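Local coordinates for protein BsaWI endonuclease (Geobacillus stearothermophilus, PDB 4ZSF) that probably cuts double-stranded DNA as a metal-dependent restriction endonuclease of the PD-(D/E)XK nuclease superfamily, at residues A[113-117]-A[138-143]. Numbering follows the deposited sequence. Where two conformers were deposited one is given.
Sequences QKDLN and QISSNV. With nucleotides of chain B; nucleotides of chain C.
Q113, in the first turn of helix 113-121, reaches across to I139 and N142 at the C-terminal end of helix 129-140, which is closed by a Schellman motif. In that motif N142 is the C-prime residue with positive phi, and the backbone bonds run from V143 N to Q138 O and from N142 N to I139 O. The Q113 side chain leaves CB with CG anti to its own N (chi1 173°) and stays extended, an outstretched path that carries it past I139, the two side chains sliding by each other in opposite directions. CG rests against I139 CG1 at 4.0 Å. Beyond it CD lies near I139 O, and OE1 comes to 3.5 Å from N142 CA. At the tip, NE2 donates a nearly straight hydrogen bond (174°) to N142 OD1, 3.0 Å away. The acceptor lies almost in the amide plane of Q113, and the two amide planes are turned by 26°. Shortening Q113 to an alanine would remove the donor and is likely to leave N142 OD1 without its mate and its amide freer to turn. Farther along the same helix, L116 CG packs on I139 CD1 at 3.9 Å and N117 OD1 meets I139 CG2, which also touches Q113 CG. L116 and I139 both also touch Y147, which places this part of the helix pair against strand 146-152. DNA lies nearby: K114 CD approaches OP1 of DA13 of chain B at 3.2 Å, and N142 ND2, on the branch not bonded to Q113, comes within 3.5 Å of C5' of DA5 of chain C.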
ATOM      1  N   GLN A 113      11.408  -4.046  16.388  1.00 24.02           N
ATOM      2  CA  GLN A 113      10.206  -3.429  16.972  1.00 24.07           C
ATOM      3  C   GLN A 113       9.476  -4.421  17.885  1.00 27.69           C
ATOM      4  O   GLN A 113       9.076  -4.049  19.014  1.00 27.94           O
ATOM      5  CB  GLN A 113       9.283  -2.923  15.861  1.00 26.18           C
ATOM      6  CG  GLN A 113       7.967  -2.440  16.385  1.00 31.24           C
ATOM      7  CD  GLN A 113       7.018  -2.045  15.252  1.00 32.52           C
ATOM      8  OE1 GLN A 113       7.287  -1.106  14.509  1.00 31.03           O
ATOM      9  NE2 GLN A 113       5.920  -2.787  15.106  1.00 35.48           N
ATOM     10  N   LYS A 114       9.305  -5.689  17.468  1.00 25.11           N
ATOM     11  CA  LYS A 114       8.575  -6.587  18.381  1.00 30.18           C
ATOM     12  C   LYS A 114       9.381  -6.874  19.684  1.00 27.76           C
ATOM     13  O   LYS A 114       8.789  -7.160  20.716  1.00 30.98           O
ATOM     14  CB  LYS A 114       8.204  -7.909  17.691  1.00 36.05           C
ATOM     15  CG  LYS A 114       9.380  -8.783  17.433  1.00 38.91           C
ATOM     16  CD  LYS A 114       8.924 -10.200  17.121  1.00 50.57           C
ATOM     17  CE  LYS A 114       9.956 -10.914  16.278  1.00 56.39           C
ATOM     18  NZ  LYS A 114       9.900 -10.493  14.830  1.00 60.79           N
ATOM     19  N   ASP A 115      10.711  -6.829  19.622  1.00 27.71           N
ATOM     20  CA  ASP A 115      11.542  -6.966  20.845  1.00 27.67           C
ATOM     21  C   ASP A 115      11.237  -5.808  21.813  1.00 28.12           C
ATOM     22  O   ASP A 115      11.011  -5.992  23.010  1.00 25.71           O
ATOM     23  CB  ASP A 115      13.054  -6.943  20.541  1.00 29.52           C
ATOM     24  CG  ASP A 115      13.524  -8.078  19.669  1.00 32.43           C
ATOM     25  OD1 ASP A 115      12.937  -9.198  19.774  1.00 33.71           O
ATOM     26  OD2 ASP A 115      14.520  -7.869  18.919  1.00 29.35           O
ATOM     27  N   LEU A 116      11.309  -4.591  21.286  1.00 21.79           N
ATOM     28  CA  LEU A 116      11.015  -3.439  22.124  1.00 23.97           C
ATOM     29  C   LEU A 116       9.580  -3.512  22.662  1.00 26.14           C
ATOM     30  O   LEU A 116       9.331  -3.219  23.820  1.00 23.64           O
ATOM     31  CB  LEU A 116      11.212  -2.144  21.340  1.00 22.58           C
ATOM     32  CG  LEU A 116      10.969  -0.896  22.197  1.00 24.82           C
ATOM     33  CD1 LEU A 116      11.843  -0.910  23.510  1.00 23.40           C
ATOM     34  CD2 LEU A 116      11.254   0.393  21.341  1.00 24.44           C
ATOM     35  N   ASN A 117       8.632  -3.936  21.835  1.00 26.45           N
ATOM     36  CA  ASN A 117       7.234  -4.052  22.331  1.00 28.28           C
ATOM     37  C   ASN A 117       7.151  -4.981  23.577  1.00 30.91           C
ATOM     38  O   ASN A 117       6.563  -4.617  24.591  1.00 33.11           O
ATOM     39  CB  ASN A 117       6.317  -4.581  21.200  1.00 29.67           C
ATOM     40  CG  ASN A 117       4.857  -4.684  21.626  1.00 36.69           C
ATOM     41  OD1 ASN A 117       4.249  -3.702  21.996  1.00 35.74           O
ATOM     42  ND2 ASN A 117       4.312  -5.881  21.584  1.00 41.26           N
ATOM     43  N   GLN A 138       5.010   4.944  18.436  1.00 24.63           N
ATOM     44  CA  GLN A 138       5.778   4.638  17.199  1.00 25.20           C
ATOM     45  C   GLN A 138       5.612   3.153  16.830  1.00 24.37           C
ATOM     46  O   GLN A 138       5.526   2.791  15.662  1.00 26.60           O
ATOM     47  CB  GLN A 138       7.251   4.951  17.374  1.00 22.12           C
ATOM     48  CG  GLN A 138       7.510   6.339  17.907  1.00 23.09           C
ATOM     49  CD  GLN A 138       6.758   7.393  17.117  1.00 26.42           C
ATOM     50  OE1 GLN A 138       6.894   7.492  15.889  1.00 26.87           O
ATOM     51  NE2 GLN A 138       5.886   8.143  17.810  1.00 26.22           N
ATOM     52  N   ILE A 139       5.576   2.295  17.849  1.00 23.01           N
ATOM     53  CA  ILE A 139       5.402   0.844  17.651  1.00 25.75           C
ATOM     54  C   ILE A 139       4.008   0.616  17.055  1.00 29.54           C
ATOM     55  O   ILE A 139       3.831  -0.162  16.124  1.00 29.23           O
ATOM     56  CB  ILE A 139       5.554   0.077  19.002  1.00 27.50           C
ATOM     57  CG1 ILE A 139       7.042   0.075  19.418  1.00 29.53           C
ATOM     58  CG2 ILE A 139       4.944  -1.351  18.912  1.00 30.55           C
ATOM     59  CD1 ILE A 139       7.310  -0.372  20.897  1.00 33.68           C
ATOM     60  N   SER A 140       3.021   1.309  17.612  0.60 30.37           N
ATOM     61  CA  SER A 140       1.659   1.176  17.115  0.60 33.20           C
ATOM     62  C   SER A 140       1.565   1.462  15.609  0.60 32.23           C
ATOM     63  O   SER A 140       0.840   0.763  14.869  0.60 32.46           O
ATOM     64  CB  SER A 140       0.706   2.120  17.883  0.60 34.46           C
ATOM     65  OG  SER A 140      -0.619   1.903  17.440  0.60 39.92           O
ATOM     66  N   SER A 141       2.257   2.510  15.163  1.00 32.84           N
ATOM     67  CA  SER A 141       2.126   2.948  13.777  1.00 34.41           C
ATOM     68  C   SER A 141       3.241   2.414  12.873  1.00 32.25           C
ATOM     69  O   SER A 141       3.342   2.791  11.706  1.00 32.36           O
ATOM     70  CB  SER A 141       2.049   4.457  13.731  1.00 38.81           C
ATOM     71  OG  SER A 141       3.173   4.949  14.383  1.00 46.04           O
ATOM     72  N   ASN A 142       4.018   1.479  13.411  1.00 29.16           N
ATOM     73  CA  ASN A 142       4.988   0.710  12.608  1.00 32.77           C
ATOM     74  C   ASN A 142       5.982   1.608  11.891  1.00 30.78           C
ATOM     75  O   ASN A 142       6.428   1.341  10.793  1.00 30.10           O
ATOM     76  CB  ASN A 142       4.256  -0.211  11.610  1.00 32.28           C
ATOM     77  CG  ASN A 142       3.402  -1.226  12.321  1.00 36.73           C
ATOM     78  OD1 ASN A 142       3.922  -2.079  13.041  1.00 39.46           O
ATOM     79  ND2 ASN A 142       2.090  -1.135  12.153  1.00 40.04           N
ATOM     80  N   VAL A 143       6.398   2.636  12.592  1.00 24.42           N
ATOM     81  CA  VAL A 143       7.182   3.683  12.020  1.00 27.49           C
ATOM     82  C   VAL A 143       8.664   3.315  11.816  1.00 26.36           C
ATOM     83  O   VAL A 143       9.278   3.730  10.821  1.00 27.97           O
ATOM     84  CB  VAL A 143       7.068   4.911  12.976  1.00 34.96           C
ATOM     85  CG1 VAL A 143       7.881   5.981  12.501  1.00 34.20           C
ATOM     86  CG2 VAL A 143       5.615   5.336  13.036  1.00 40.38           C
TER
ATOM     87  P    DA B  13       5.930 -13.104  15.110  1.00 47.82           P
ATOM     88  OP1  DA B  13       7.003 -12.224  15.610  1.00 53.32           O
ATOM     89  OP2  DA B  13       6.121 -14.579  15.015  1.00 49.08           O
ATOM     90  O5'  DA B  13       4.656 -12.833  16.015  1.00 40.20           O
ATOM     91  C5'  DA B  13       3.959 -11.607  15.923  1.00 38.40           C
ATOM     92  C4'  DA B  13       2.542 -11.809  16.414  1.00 43.26           C
ATOM     93  O4'  DA B  13       1.705 -12.256  15.304  1.00 42.06           O
ATOM     94  C3'  DA B  13       2.382 -12.885  17.519  1.00 44.77           C
ATOM     95  O3'  DA B  13       1.444 -12.473  18.459  1.00 46.90           O
ATOM     96  C2'  DA B  13       1.828 -14.078  16.755  1.00 46.83           C
ATOM     97  C1'  DA B  13       0.943 -13.347  15.756  1.00 45.07           C
ATOM     98  N9   DA B  13       0.511 -14.198  14.661  1.00 41.45           N
ATOM     99  C8   DA B  13       1.134 -15.329  14.209  1.00 39.27           C
ATOM    100  N7   DA B  13       0.467 -15.955  13.260  1.00 36.57           N
ATOM    101  C5   DA B  13      -0.690 -15.199  13.136  1.00 34.28           C
ATOM    102  C6   DA B  13      -1.798 -15.340  12.320  1.00 34.48           C
ATOM    103  N6   DA B  13      -1.920 -16.342  11.436  1.00 35.34           N
ATOM    104  N1   DA B  13      -2.796 -14.430  12.450  1.00 37.66           N
ATOM    105  C2   DA B  13      -2.640 -13.417  13.322  1.00 37.22           C
ATOM    106  N3   DA B  13      -1.631 -13.197  14.155  1.00 38.37           N
ATOM    107  C4   DA B  13      -0.680 -14.126  14.002  1.00 36.44           C
TER
ATOM    108  P    DA C   5      -2.248  -1.493   9.939  1.00 38.14           P
ATOM    109  OP1  DA C   5      -1.680  -0.610  10.938  1.00 41.69           O
ATOM    110  OP2  DA C   5      -3.052  -1.003   8.793  1.00 42.21           O
ATOM    111  O5'  DA C   5      -1.062  -2.269   9.139  1.00 32.31           O
ATOM    112  C5'  DA C   5      -0.027  -2.828   9.905  1.00 38.14           C
ATOM    113  C4'  DA C   5       1.109  -3.266   9.019  1.00 37.71           C
ATOM    114  O4'  DA C   5       0.722  -4.470   8.315  1.00 35.69           O
ATOM    115  C3'  DA C   5       1.532  -2.255   7.990  1.00 41.14           C
ATOM    116  O3'  DA C   5       2.958  -2.138   8.036  1.00 50.06           O
ATOM    117  C2'  DA C   5       1.039  -2.815   6.659  1.00 33.27           C
ATOM    118  C1'  DA C   5       0.929  -4.334   6.957  1.00 29.81           C
ATOM    119  N9   DA C   5      -0.204  -5.016   6.355  1.00 26.48           N
ATOM    120  C8   DA C   5      -1.523  -4.589   6.334  1.00 26.03           C
ATOM    121  N7   DA C   5      -2.334  -5.429   5.713  1.00 25.15           N
ATOM    122  C5   DA C   5      -1.492  -6.546   5.384  1.00 24.17           C
ATOM    123  C6   DA C   5      -1.733  -7.804   4.749  1.00 24.50           C
ATOM    124  N6   DA C   5      -2.970  -8.256   4.352  1.00 21.80           N
ATOM    125  N1   DA C   5      -0.670  -8.636   4.591  1.00 23.84           N
ATOM    126  C2   DA C   5       0.542  -8.249   5.042  1.00 22.08           C
ATOM    127  N3   DA C   5       0.891  -7.098   5.629  1.00 22.38           N
ATOM    128  C4   DA C   5      -0.193  -6.300   5.810  1.00 25.29           C
TER